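Local coordinates for vacuolar protein sorting-associated protein 54 (Mus musculus, PDB 3N1B), which probably acts in retrograde transport from endosomes to the trans-Golgi network as a subunit of the GARP complex, and is seen here as a C-terminal helical piece, at residues V49-F54 with T113-F118. Numbering follows the deposited sequence.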
# COMPACT_ATOMS: atom_id res chain seq x y z
N VAL A 49 -15.88 -9.14 -2.05
CA VAL A 49 -14.89 -8.14 -1.69
C VAL A 49 -15.06 -7.72 -0.23
O VAL A 49 -16.19 -7.57 0.24
CB VAL A 49 -14.98 -6.89 -2.60
CG1 VAL A 49 -14.40 -7.20 -3.98
CG2 VAL A 49 -16.42 -6.41 -2.71
N PRO A 50 -13.95 -7.54 0.49
CA PRO A 50 -12.57 -7.65 0.01
C PRO A 50 -12.21 -9.05 -0.47
O PRO A 50 -12.59 -10.04 0.15
CB PRO A 50 -11.74 -7.32 1.26
CG PRO A 50 -12.67 -7.61 2.40
CD PRO A 50 -13.98 -7.10 1.89
N SER A 51 -11.47 -9.13 -1.58
CA SER A 51 -10.99 -10.40 -2.10
C SER A 51 -9.95 -10.98 -1.15
O SER A 51 -9.40 -10.27 -0.31
CB SER A 51 -10.38 -10.20 -3.49
OG SER A 51 -9.19 -9.42 -3.41
N PRO A 52 -9.67 -12.29 -1.27
CA PRO A 52 -8.65 -12.93 -0.43
C PRO A 52 -7.29 -12.26 -0.62
O PRO A 52 -6.53 -12.12 0.34
CB PRO A 52 -8.61 -14.37 -0.96
CG PRO A 52 -9.95 -14.58 -1.59
CD PRO A 52 -10.34 -13.25 -2.17
N CYS A 53 -6.99 -11.86 -1.84
CA CYS A 53 -5.73 -11.19 -2.15
C CYS A 53 -5.59 -9.89 -1.37
O CYS A 53 -4.55 -9.62 -0.77
CB CYS A 53 -5.63 -10.92 -3.65
SG CYS A 53 -4.17 -9.98 -4.14
N PHE A 54 -6.65 -9.09 -1.38
CA PHE A 54 -6.64 -7.80 -0.70
C PHE A 54 -6.70 -7.93 0.82
O PHE A 54 -6.10 -7.13 1.53
CB PHE A 54 -7.78 -6.91 -1.21
CG PHE A 54 -7.43 -6.13 -2.45
CD1 PHE A 54 -6.84 -6.76 -3.53
CD2 PHE A 54 -7.70 -4.78 -2.53
CE1 PHE A 54 -6.52 -6.05 -4.67
CE2 PHE A 54 -7.39 -4.06 -3.67
CZ PHE A 54 -6.80 -4.70 -4.74
N THR A 113 -12.62 -1.30 -7.73
CA THR A 113 -12.84 -0.05 -7.01
C THR A 113 -13.32 -0.31 -5.58
O THR A 113 -13.00 0.44 -4.66
CB THR A 113 -13.86 0.84 -7.73
OG1 THR A 113 -13.42 1.08 -9.08
CG2 THR A 113 -14.03 2.17 -7.01
N ALA A 114 -14.10 -1.38 -5.41
CA ALA A 114 -14.60 -1.76 -4.09
C ALA A 114 -13.47 -2.38 -3.26
O ALA A 114 -13.35 -2.12 -2.07
CB ALA A 114 -15.76 -2.73 -4.22
N ASP A 115 -12.66 -3.20 -3.91
CA ASP A 115 -11.54 -3.85 -3.25
C ASP A 115 -10.54 -2.78 -2.78
O ASP A 115 -10.04 -2.83 -1.65
CB ASP A 115 -10.86 -4.82 -4.21
CG ASP A 115 -10.59 -6.17 -3.57
OD1 ASP A 115 -11.00 -6.37 -2.41
OD2 ASP A 115 -9.98 -7.03 -4.24
N VAL A 116 -10.28 -1.81 -3.65
CA VAL A 116 -9.39 -0.71 -3.31
C VAL A 116 -9.97 0.12 -2.17
O VAL A 116 -9.24 0.56 -1.28
CB VAL A 116 -9.15 0.20 -4.54
CG1 VAL A 116 -8.53 1.52 -4.11
CG2 VAL A 116 -8.29 -0.51 -5.56
N ALA A 117 -11.28 0.33 -2.19
CA ALA A 117 -11.95 1.10 -1.15
C ALA A 117 -11.71 0.48 0.23
O ALA A 117 -11.54 1.19 1.21
CB ALA A 117 -13.45 1.20 -1.44
N PHE A 118 -11.71 -0.85 0.28
CA PHE A 118 -11.43 -1.57 1.52
C PHE A 118 -9.99 -1.31 1.94
O PHE A 118 -9.71 -1.03 3.11
CB PHE A 118 -11.66 -3.07 1.31
CG PHE A 118 -11.25 -3.91 2.49
CD1 PHE A 118 -12.15 -4.21 3.49
CD2 PHE A 118 -9.97 -4.43 2.57
CE1 PHE A 118 -11.78 -4.99 4.57
CE2 PHE A 118 -9.59 -5.21 3.65
CZ PHE A 118 -10.50 -5.49 4.65
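D115 takes two hydrogen bonds from S51, one on each carboxylate oxygen. D115 OD1 accepts from S51 N at 2.9 Å with an N-H...O angle of 160°. The donor reaches the syn side of that oxygen, 21° out of the carboxylate plane. D115 OD2 receives S51 OG at 2.7 Å on its syn lone pair. The serine is the N-cap of helix 52-68: S51 OG in turn accepts from F54 N at 3.3 Å. D115 thus fixes the hydroxyl that caps the helix, and the helix N-terminus would probably favour its negative charge.

The carboxylate also stacks on the F54 ring, their planes 8° from parallel, with D115 OD2 over one face toward the rim, while D115 CB makes a CH-pi contact with the F54 ring centroid at 3.8 Å. P50, which follows a cis peptide bond, makes a second CH-pi contact: P50 CB lies over the face of the F118 ring, 3.6 Å from its centroid.

At the flanks V49 CG2 meets A114 CB at 4.0 Å, and F54 CE2 touches V116 CG2.

The contact joins the start of helix 52-68 to helix 107-125 in this all-helical domain. Y43 gives D115 OD2 a further hydrogen bond, and helix 74-98 packs Y88 against F54 and V116.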